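Local coordinates for protein tyrosinase (Aspergillus oryzae, PDB 6JU8) that probably oxidises L-tyrosine and L-dopa to L-dopaquinone with molecular oxygen at a dinuclear copper centre in its central domain, at residues V97-T102 with F301-Y306; Y101-W106 with N327-H332; L296-F301 with I385-N390. The protein carries 1 engineered substitution. One frame throughout, in Å; residues are numbered along the deposited sequence.

Contact 1 of 3, residues V97-T102 with F301-Y306; sequences VHNNYT and FSSTRY. With CU (copper (II) ion), chain C.
N99 and R305 bring their backbones together, CA to CA 5.1 Å, where the irregular loop 97-102 runs past the end of helix 298-302 and the type I beta turn S303-Y306. R305 CG is anti to the backbone N and the chain bends at chi3 (-68°), which turns NE back to N99 O for a 2.7 Å hydrogen bond; that carbonyl oxygen lies at the edge of the guanidinium, near its plane, and also takes a weak bond from NH1. Over one guanidinium face lies the N100 amide, its plane only 7° away, with N100 OD1 3.3 Å from R305 CZ. This is a stack, and N100 OD1 instead accepts a weak bond from the Y101 N-H. Water 1 accepts from R305 NH1 and donates to H98 O. The loop leads into helix 103-129 and carries the copper ligand H98, whose NE2 sits 2.2 Å from the copper ion of chain C in the tyrosinase central domain; H71 and H107 complete the histidine trio. One residue on from H98, N99 OD1 takes the hydroxyl proton of T304 OG1 at 2.6 Å, the side chains crossing at about a right angle. S303 OG accepts from R305 N in an ST turn and has a second partner in E329. The Y101 ring meets S302 OG at its edge, 3.5 Å from CD1; that hydroxyl is hydrogen-bonded to W298 O. Y101 OH ends 3.3 Å from Y306 CA, and R305 CG and CD lie obliquely beside the phenol end, CD 3.8 Å from Y101 CE2.

Contact 2 of 3, residues Y101-W106 with N327-H332; sequences YTFPTW and NLEAIH. With CU (copper (II) ion), chain D.
F103 and E329, with CA atoms 7.4 Å apart, mark the nearest backbone approach between the first turns of helices 103-129 and 328-340. F103 CG is anti to the backbone N (chi1 159°), which directs it toward helix 328-340. E329 lies over one face of the F103 ring: its CG stands 3.8 Å from the ring centroid in a CH-pi contact, and the carboxylate plane is turned only 8° from the ring. The polar end of E329 looks to contact 1, where OE2 takes the N-H of N99 and OE1 that of T304, so both buried oxygens have partners. At its far end F103 meets H332 tip to tip in an edge-to-face pair, planes at 59°, with F103 CZ 3.4 Å above the H332 ring plane and over its centre. Both helices belong to the four-helix bundle of the type 3 (dinuclear) copper centre, the first contributing H107, the second H332 and H336. H332 NE2 binds the copper ion of chain D at 2.2 Å, alongside H336, H376 and water 2. The other ring nitrogen, H332 ND1, donates to E329 O at 3.1 Å, nearly in the ring plane and on a carbonyl lone pair, which fixes the rotation of the imidazole. At the edge of the F103 ring, L328 CD2 packs 4.0 Å from CE2. The same methyl touches P104 CG at 3.9 Å, the two side chains running antiparallel alongside each other. N327 N-caps the second helix, OD1 accepting from A330 N at 2.8 Å.

Contact 3 of 3, residues L296-F301 with I385-N390; sequences LNWGEF and IWQTVN
F301 and W386 both hold CG anti to the backbone N (chi1 165° and -173°), which sends CG of each toward the partner helix; the two side chains overlap, pointing in opposite directions. They form an offset stack: the F301 ring and the five-membered ring of W386 have centroids 3.8 Å apart and planes at 13°. The tightest point is F301 CE1 against W386 CG, 3.3 Å. Further along the indole, F301 CB sits over the six-membered ring in a CH-pi contact, 3.8 Å from its centroid. The opposite face of W386 carries the amide of N390, with ND2 3.1 Å above the indole plane and set toward the rim. This amide is held in place by its own chain: N390 ND2 donates to W386 O at 3.0 Å, with the carbonyl oxygen near the amide plane. W386 is thus sandwiched between a phenyl ring and an amide, joining helix 298-302 to the C-terminal part of helix 371-389 within the tyrosinase central domain. The latter helix also bears the copper ligand H376. At the rim of the indole, L296 O comes within 3.6 Å of W386 CZ2, near the ring plane. W298 CE3 touches W386 CZ3 at 3.8 Å, while W298 NE1 turns elsewhere and donates to Y101 O. Two waters bridge L296 and N390: water 3 accepts from L296 N and lies close to N390 OD1, and water 4 sits between L296 O and that same amide oxygen. The start of helix 298-302 is closed by a capping box, in which E300 N donates to N297 OD1 at 2.8 Å and N297 N donates to E300 OE2.

Overall arrangement
Contacts 1 and 2 are neighbours, their centres about 5 Å apart, and share Y101 and T102. E329 couples them, with OE2 2.6 Å from N99 N and OE1 2.9 Å from S303 OG. Each holds a ligand of a different copper ion, H98 in contact 1 and H332 in contact 2, and water 2 binds both metals. Contact 3 lies further out, its centre about 11 Å from that of contact 2 and 13 Å from that of contact 1, with the F301 side chain about 14 Å from a copper ion. Segment 296-301 ties contact 3 to the others: F301 O accepts from L328 N at 2.9 Å, and N297 ND2 is hydrogen-bonded to Y306 OH at 3.0 Å.

Contact 1 of 3, residues V97-T102 with F301-Y306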
loop_
_atom_site.group_PDB
_atom_site.type_symbol
_atom_site.label_atom_id
_atom_site.label_comp_id
_atom_site.label_asym_id
_atom_site.label_seq_id
_atom_site.Cartn_x
_atom_site.Cartn_y
_atom_site.Cartn_z
ATOM N N VAL A 97 16.977 10.278 23.058
ATOM C CA VAL A 97 16.607 10.087 24.457
ATOM C C VAL A 97 15.188 9.542 24.557
ATOM O O VAL A 97 14.239 10.199 24.126
ATOM C CB VAL A 97 16.668 11.401 25.260
ATOM C CG1 VAL A 97 16.108 11.157 26.654
ATOM C CG2 VAL A 97 18.102 11.909 25.331
ATOM N N HIS A 98 15.064 8.342 25.107
ATOM C CA HIS A 98 13.789 7.731 25.467
ATOM C C HIS A 98 13.817 7.354 26.939
ATOM O O HIS A 98 14.889 7.013 27.470
ATOM C CB HIS A 98 13.497 6.509 24.572
ATOM C CG HIS A 98 13.387 6.919 23.133
ATOM N ND1 HIS A 98 14.335 6.543 22.201
ATOM C CD2 HIS A 98 12.489 7.678 22.457
ATOM C CE1 HIS A 98 13.995 7.020 21.024
ATOM N NE2 HIS A 98 12.891 7.743 21.134
ATOM N N ASN A 99 12.666 7.424 27.580
ATOM C CA ASN A 99 12.531 7.056 28.998
ATOM C C ASN A 99 13.452 7.912 29.857
ATOM O O ASN A 99 14.034 7.436 30.835
ATOM C CB ASN A 99 12.810 5.571 29.251
ATOM C CG ASN A 99 12.272 5.108 30.586
ATOM O OD1 ASN A 99 11.145 5.426 30.973
ATOM N ND2 ASN A 99 13.078 4.359 31.347
ATOM N N ASN A 100 13.574 9.194 29.514
ATOM C CA ASN A 100 14.143 10.178 30.436
ATOM C C ASN A 100 13.469 11.517 30.218
ATOM O O ASN A 100 12.845 11.745 29.175
ATOM C CB ASN A 100 15.655 10.284 30.249
ATOM C CG ASN A 100 16.393 10.782 31.473
ATOM O OD1 ASN A 100 15.789 11.066 32.521
ATOM N ND2 ASN A 100 17.708 10.889 31.340
ATOM N N TYR A 101 13.644 12.422 31.173
ATOM C CA TYR A 101 12.934 13.701 31.183
ATOM C C TYR A 101 13.380 14.661 30.098
ATOM O O TYR A 101 12.712 15.657 29.829
ATOM C CB TYR A 101 13.065 14.350 32.572
ATOM C CG TYR A 101 12.713 13.340 33.641
ATOM C CD1 TYR A 101 11.397 12.902 33.763
ATOM C CD2 TYR A 101 13.682 12.813 34.491
ATOM C CE1 TYR A 101 11.054 11.975 34.735
ATOM C CE2 TYR A 101 13.341 11.888 35.458
ATOM C CZ TYR A 101 12.034 11.466 35.567
ATOM O OH TYR A 101 11.633 10.542 36.503
ATOM N N THR A 102 14.520 14.384 29.468
ATOM C CA THR A 102 14.973 15.128 28.298
ATOM C C THR A 102 14.380 14.583 27.006
ATOM O O THR A 102 14.730 15.067 25.930
ATOM C CB THR A 102 16.521 15.109 28.261
ATOM O OG1 THR A 102 16.918 13.745 28.484
ATOM C CG2 THR A 102 17.151 15.992 29.335
ATOM N N PHE A 301 4.931 14.938 33.264
ATOM C CA PHE A 301 4.438 15.240 31.915
ATOM C C PHE A 301 5.340 14.596 30.865
ATOM O O PHE A 301 4.863 14.048 29.871
ATOM C CB PHE A 301 4.420 16.759 31.718
ATOM C CG PHE A 301 4.286 17.177 30.283
ATOM C CD1 PHE A 301 3.046 17.136 29.650
ATOM C CD2 PHE A 301 5.401 17.578 29.560
ATOM C CE1 PHE A 301 2.910 17.442 28.306
ATOM C CE2 PHE A 301 5.261 17.924 28.226
ATOM C CZ PHE A 301 4.027 17.859 27.610
ATOM N N SER A 302 6.647 14.711 31.064
ATOM C CA SER A 302 7.608 14.539 29.987
ATOM C C SER A 302 7.976 13.099 29.658
ATOM O O SER A 302 8.443 12.858 28.531
ATOM C CB SER A 302 8.940 15.274 30.324
ATOM O OG SER A 302 9.518 14.741 31.502
ATOM N N SER A 303 7.862 12.166 30.602
ATOM C CA SER A 303 8.541 10.880 30.381
ATOM C C SER A 303 7.867 9.724 31.079
ATOM O O SER A 303 7.327 9.864 32.189
ATOM C CB SER A 303 10.000 10.978 30.871
ATOM O OG SER A 303 10.731 9.790 30.622
ATOM N N THR A 304 8.044 8.544 30.466
ATOM C CA THR A 304 7.722 7.276 31.119
ATOM C C THR A 304 8.602 7.014 32.326
ATOM O O THR A 304 8.279 6.142 33.153
ATOM C CB THR A 304 7.856 6.107 30.111
ATOM O OG1 THR A 304 9.122 6.193 29.462
ATOM C CG2 THR A 304 6.776 6.216 29.038
ATOM N N ARG A 305 9.714 7.729 32.525
ATOM C CA ARG A 305 10.589 7.414 33.656
ATOM C C ARG A 305 9.969 7.769 34.997
ATOM O O ARG A 305 10.364 7.213 36.033
ATOM C CB ARG A 305 11.945 8.128 33.494
ATOM C CG ARG A 305 12.912 7.749 34.614
ATOM C CD ARG A 305 14.269 8.388 34.471
ATOM N NE ARG A 305 15.034 7.882 33.339
ATOM C CZ ARG A 305 16.357 7.895 33.265
ATOM N NH1 ARG A 305 16.934 7.413 32.161
ATOM N NH2 ARG A 305 17.102 8.364 34.271
ATOM N N TYR A 306 9.025 8.723 34.997
ATOM C CA TYR A 306 8.594 9.258 36.296
ATOM C C TYR A 306 7.977 8.175 37.158
ATOM O O TYR A 306 8.292 8.080 38.334
ATOM C CB TYR A 306 7.597 10.403 36.114
ATOM C CG TYR A 306 7.413 11.241 37.360
ATOM C CD1 TYR A 306 8.236 12.330 37.606
ATOM C CD2 TYR A 306 6.413 10.945 38.289
ATOM C CE1 TYR A 306 8.080 13.115 38.730
ATOM C CE2 TYR A 306 6.243 11.733 39.417
ATOM C CZ TYR A 306 7.081 12.803 39.633
ATOM O OH TYR A 306 6.949 13.612 40.739
HETATM CU CU CU C . 13.033 9.301 19.574
HETATM O O HOH W 1 16.682 6.350 29.506
HETATM O O HOH W 2 11.290 8.732 18.977
#

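Contact 2 of 3, residues Y101-W106 with N327-H332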
loop_
_atom_site.group_PDB
_atom_site.type_symbol
_atom_site.label_atom_id
_atom_site.label_comp_id
_atom_site.label_asym_id
_atom_site.label_seq_id
_atom_site.Cartn_x
_atom_site.Cartn_y
_atom_site.Cartn_z
ATOM N N TYR A 101 13.644 12.422 31.173
ATOM C CA TYR A 101 12.934 13.701 31.183
ATOM C C TYR A 101 13.380 14.661 30.098
ATOM O O TYR A 101 12.712 15.657 29.829
ATOM C CB TYR A 101 13.065 14.350 32.572
ATOM C CG TYR A 101 12.713 13.340 33.641
ATOM C CD1 TYR A 101 11.397 12.902 33.763
ATOM C CD2 TYR A 101 13.682 12.813 34.491
ATOM C CE1 TYR A 101 11.054 11.975 34.735
ATOM C CE2 TYR A 101 13.341 11.888 35.458
ATOM C CZ TYR A 101 12.034 11.466 35.567
ATOM O OH TYR A 101 11.633 10.542 36.503
ATOM N N THR A 102 14.520 14.384 29.468
ATOM C CA THR A 102 14.973 15.128 28.298
ATOM C C THR A 102 14.380 14.583 27.006
ATOM O O THR A 102 14.730 15.067 25.930
ATOM C CB THR A 102 16.521 15.109 28.261
ATOM O OG1 THR A 102 16.918 13.745 28.484
ATOM C CG2 THR A 102 17.151 15.992 29.335
ATOM N N PHE A 103 13.477 13.614 27.071
ATOM C CA PHE A 103 12.820 13.148 25.837
ATOM C C PHE A 103 12.255 14.310 25.046
ATOM O O PHE A 103 12.507 14.405 23.830
ATOM C CB PHE A 103 11.755 12.099 26.209
ATOM C CG PHE A 103 10.698 11.902 25.151
ATOM C CD1 PHE A 103 10.982 11.125 24.023
ATOM C CD2 PHE A 103 9.445 12.512 25.262
ATOM C CE1 PHE A 103 10.055 10.954 23.014
ATOM C CE2 PHE A 103 8.521 12.362 24.232
ATOM C CZ PHE A 103 8.838 11.614 23.105
ATOM N N PRO A 104 11.483 15.244 25.594
ATOM C CA PRO A 104 10.937 16.305 24.720
ATOM C C PRO A 104 11.999 17.247 24.201
ATOM O O PRO A 104 11.861 17.777 23.084
ATOM C CB PRO A 104 9.964 17.056 25.650
ATOM C CG PRO A 104 9.634 16.050 26.725
ATOM C CD PRO A 104 10.933 15.305 26.969
ATOM N N THR A 105 13.043 17.526 25.008
ATOM C CA THR A 105 13.992 18.556 24.557
ATOM C C THR A 105 14.994 17.998 23.571
ATOM O O THR A 105 15.361 18.672 22.587
ATOM C CB THR A 105 14.681 19.217 25.768
ATOM O OG1 THR A 105 15.142 18.153 26.606
ATOM C CG2 THR A 105 13.671 20.072 26.530
ATOM N N TRP A 106 15.419 16.744 23.768
ATOM C CA TRP A 106 16.271 16.132 22.723
ATOM C C TRP A 106 15.542 16.169 21.398
ATOM O O TRP A 106 16.096 16.550 20.352
ATOM C CB TRP A 106 16.656 14.688 23.142
ATOM C CG TRP A 106 17.667 14.134 22.171
ATOM C CD1 TRP A 106 19.027 14.207 22.313
ATOM C CD2 TRP A 106 17.419 13.459 20.944
ATOM N NE1 TRP A 106 19.661 13.614 21.232
ATOM C CE2 TRP A 106 18.679 13.155 20.381
ATOM C CE3 TRP A 106 16.251 13.096 20.247
ATOM C CZ2 TRP A 106 18.807 12.494 19.156
ATOM C CZ3 TRP A 106 16.385 12.435 19.038
ATOM C CH2 TRP A 106 17.655 12.140 18.493
ATOM N N ASN A 327 1.195 10.310 30.254
ATOM C CA ASN A 327 2.215 11.306 29.931
ATOM C C ASN A 327 2.489 11.406 28.425
ATOM O O ASN A 327 2.118 10.549 27.620
ATOM C CB ASN A 327 3.489 10.991 30.721
ATOM C CG ASN A 327 4.170 9.729 30.269
ATOM O OD1 ASN A 327 4.801 9.704 29.220
ATOM N ND2 ASN A 327 4.063 8.657 31.058
ATOM N N LEU A 328 3.178 12.483 28.036
ATOM C CA LEU A 328 3.470 12.769 26.641
ATOM C C LEU A 328 4.216 11.638 25.936
ATOM O O LEU A 328 3.902 11.230 24.807
ATOM C CB LEU A 328 4.361 14.020 26.571
ATOM C CG LEU A 328 4.842 14.418 25.171
ATOM C CD1 LEU A 328 3.701 15.091 24.412
ATOM C CD2 LEU A 328 6.051 15.338 25.277
ATOM N N GLU A 329 5.240 11.091 26.606
ATOM C CA GLU A 329 6.068 10.077 25.959
ATOM C C GLU A 329 5.260 8.794 25.745
ATOM O O GLU A 329 5.374 8.179 24.680
ATOM C CB GLU A 329 7.302 9.783 26.807
ATOM C CG GLU A 329 8.290 8.858 26.117
ATOM C CD GLU A 329 9.594 8.686 26.866
ATOM O OE1 GLU A 329 9.736 9.084 28.044
ATOM O OE2 GLU A 329 10.497 8.085 26.249
ATOM N N ALA A 330 4.455 8.406 26.724
ATOM C CA ALA A 330 3.614 7.207 26.618
ATOM C C ALA A 330 2.618 7.355 25.479
ATOM O O ALA A 330 2.366 6.415 24.714
ATOM C CB ALA A 330 2.922 6.969 27.965
ATOM N N ILE A 331 1.956 8.515 25.371
ATOM C CA ILE A 331 1.032 8.713 24.253
ATOM C C ILE A 331 1.796 8.560 22.939
ATOM O O ILE A 331 1.396 7.864 22.005
ATOM C CB ILE A 331 0.321 10.075 24.300
ATOM C CG1 ILE A 331 -0.612 10.172 25.520
ATOM C CG2 ILE A 331 -0.441 10.334 23.012
ATOM C CD1 ILE A 331 -1.258 11.533 25.708
ATOM N N HIS A 332 2.926 9.259 22.842
ATOM C CA HIS A 332 3.791 9.217 21.667
ATOM C C HIS A 332 4.198 7.797 21.304
ATOM O O HIS A 332 4.275 7.480 20.108
ATOM C CB HIS A 332 5.016 10.088 21.956
ATOM C CG HIS A 332 6.334 9.597 21.450
ATOM N ND1 HIS A 332 7.108 8.661 22.118
ATOM C CD2 HIS A 332 7.055 9.964 20.364
ATOM C CE1 HIS A 332 8.234 8.473 21.446
ATOM N NE2 HIS A 332 8.238 9.253 20.356
HETATM CU CU CU D . 9.150 9.201 18.376
HETATM O O HOH W 2 11.290 8.732 18.977
#

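Contact 3 of 3, residues L296-F301 with I385-N390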
loop_
_atom_site.group_PDB
_atom_site.type_symbol
_atom_site.label_atom_id
_atom_site.label_comp_id
_atom_site.label_asym_id
_atom_site.label_seq_id
_atom_site.Cartn_x
_atom_site.Cartn_y
_atom_site.Cartn_z
ATOM N N LEU A 296 0.323 19.004 37.467
ATOM C CA LEU A 296 1.394 18.110 37.067
ATOM C C LEU A 296 2.738 18.814 36.958
ATOM O O LEU A 296 2.835 20.013 36.641
ATOM C CB LEU A 296 1.062 17.510 35.693
ATOM C CG LEU A 296 -0.267 16.766 35.588
ATOM C CD1 LEU A 296 -0.341 16.039 34.250
ATOM C CD2 LEU A 296 -0.458 15.814 36.754
ATOM N N ASN A 297 3.815 18.084 37.223
ATOM C CA ASN A 297 5.148 18.660 37.100
ATOM C C ASN A 297 5.788 18.194 35.798
ATOM O O ASN A 297 5.246 17.357 35.049
ATOM C CB ASN A 297 5.987 18.365 38.349
ATOM C CG ASN A 297 6.290 16.905 38.580
ATOM O OD1 ASN A 297 6.539 16.148 37.648
ATOM N ND2 ASN A 297 6.343 16.463 39.852
ATOM N N TRP A 298 6.948 18.772 35.479
ATOM C CA TRP A 298 7.669 18.467 34.258
ATOM C C TRP A 298 8.011 16.985 34.175
ATOM O O TRP A 298 7.876 16.348 33.114
ATOM C CB TRP A 298 8.972 19.295 34.127
ATOM C CG TRP A 298 9.735 18.866 32.895
ATOM C CD1 TRP A 298 10.830 18.035 32.868
ATOM C CD2 TRP A 298 9.450 19.202 31.538
ATOM N NE1 TRP A 298 11.246 17.848 31.571
ATOM C CE2 TRP A 298 10.411 18.556 30.740
ATOM C CE3 TRP A 298 8.467 20.002 30.925
ATOM C CZ2 TRP A 298 10.426 18.678 29.348
ATOM C CZ3 TRP A 298 8.483 20.115 29.544
ATOM C CH2 TRP A 298 9.451 19.462 28.778
ATOM N N GLY A 299 8.486 16.411 35.277
ATOM C CA GLY A 299 8.900 15.002 35.272
ATOM C C GLY A 299 7.733 14.121 34.849
ATOM O O GLY A 299 7.877 13.188 34.031
ATOM N N GLU A 300 6.560 14.357 35.446
ATOM C CA GLU A 300 5.386 13.530 35.205
ATOM C C GLU A 300 4.857 13.709 33.788
ATOM O O GLU A 300 4.318 12.764 33.200
ATOM C CB GLU A 300 4.243 13.886 36.159
ATOM C CG GLU A 300 4.534 13.761 37.629
ATOM C CD GLU A 300 3.333 14.295 38.412
ATOM O OE1 GLU A 300 2.677 13.468 39.056
ATOM O OE2 GLU A 300 3.076 15.513 38.415
ATOM N N PHE A 301 4.931 14.938 33.264
ATOM C CA PHE A 301 4.438 15.240 31.915
ATOM C C PHE A 301 5.340 14.596 30.865
ATOM O O PHE A 301 4.863 14.048 29.871
ATOM C CB PHE A 301 4.420 16.759 31.718
ATOM C CG PHE A 301 4.286 17.177 30.283
ATOM C CD1 PHE A 301 3.046 17.136 29.650
ATOM C CD2 PHE A 301 5.401 17.578 29.560
ATOM C CE1 PHE A 301 2.910 17.442 28.306
ATOM C CE2 PHE A 301 5.261 17.924 28.226
ATOM C CZ PHE A 301 4.027 17.859 27.610
ATOM N N ILE A 385 2.505 23.680 23.916
ATOM C CA ILE A 385 1.190 23.968 24.534
ATOM C C ILE A 385 1.239 23.782 26.040
ATOM O O ILE A 385 0.805 24.638 26.831
ATOM C CB ILE A 385 0.088 23.066 23.944
ATOM C CG1 ILE A 385 -0.130 23.349 22.455
ATOM C CG2 ILE A 385 -1.206 23.221 24.745
ATOM C CD1 ILE A 385 -0.948 22.294 21.736
ATOM N N TRP A 386 1.776 22.621 26.455
ATOM C CA TRP A 386 1.772 22.312 27.888
ATOM C C TRP A 386 2.647 23.317 28.615
ATOM O O TRP A 386 2.275 23.779 29.705
ATOM C CB TRP A 386 2.245 20.866 28.108
ATOM C CG TRP A 386 2.107 20.426 29.528
ATOM C CD1 TRP A 386 0.992 19.805 30.042
ATOM C CD2 TRP A 386 3.034 20.560 30.617
ATOM N NE1 TRP A 386 1.187 19.534 31.367
ATOM C CE2 TRP A 386 2.434 19.988 31.754
ATOM C CE3 TRP A 386 4.320 21.091 30.730
ATOM C CZ2 TRP A 386 3.048 19.929 33.013
ATOM C CZ3 TRP A 386 4.933 21.031 31.984
ATOM C CH2 TRP A 386 4.319 20.466 33.099
ATOM N N GLN A 387 3.793 23.695 28.036
ATOM C CA GLN A 387 4.633 24.712 28.683
ATOM C C GLN A 387 3.860 26.023 28.859
ATOM O O GLN A 387 3.962 26.673 29.892
ATOM C CB GLN A 387 5.884 24.992 27.871
ATOM C CG GLN A 387 6.933 23.886 27.854
ATOM C CD GLN A 387 8.091 24.350 26.987
ATOM O OE1 GLN A 387 8.231 23.921 25.835
ATOM N NE2 GLN A 387 8.908 25.266 27.494
ATOM N N THR A 388 3.101 26.402 27.848
ATOM C CA THR A 388 2.349 27.658 27.876
ATOM C C THR A 388 1.374 27.708 29.039
ATOM O O THR A 388 1.240 28.758 29.675
ATOM C CB THR A 388 1.609 27.845 26.542
ATOM O OG1 THR A 388 2.578 27.982 25.472
ATOM C CG2 THR A 388 0.763 29.100 26.540
ATOM N N VAL A 389 0.707 26.574 29.318
ATOM C CA VAL A 389 -0.286 26.595 30.394
ATOM C C VAL A 389 0.254 26.027 31.704
ATOM O O VAL A 389 -0.502 25.934 32.680
ATOM C CB VAL A 389 -1.586 25.900 29.948
ATOM C CG1 VAL A 389 -2.136 26.613 28.718
ATOM C CG2 VAL A 389 -1.377 24.431 29.601
ATOM N N ASN A 390 1.550 25.731 31.769
ATOM C CA ASN A 390 2.230 25.281 32.989
ATOM C C ASN A 390 3.565 25.990 33.142
ATOM O O ASN A 390 4.617 25.392 33.280
ATOM C CB ASN A 390 2.435 23.766 32.975
ATOM C CG ASN A 390 1.134 23.006 33.058
ATOM O OD1 ASN A 390 0.571 22.800 34.128
ATOM N ND2 ASN A 390 0.610 22.628 31.899
HETATM O O HOH W 3 -0.561 20.399 35.030
HETATM O O HOH W 4 1.794 22.399 36.478
#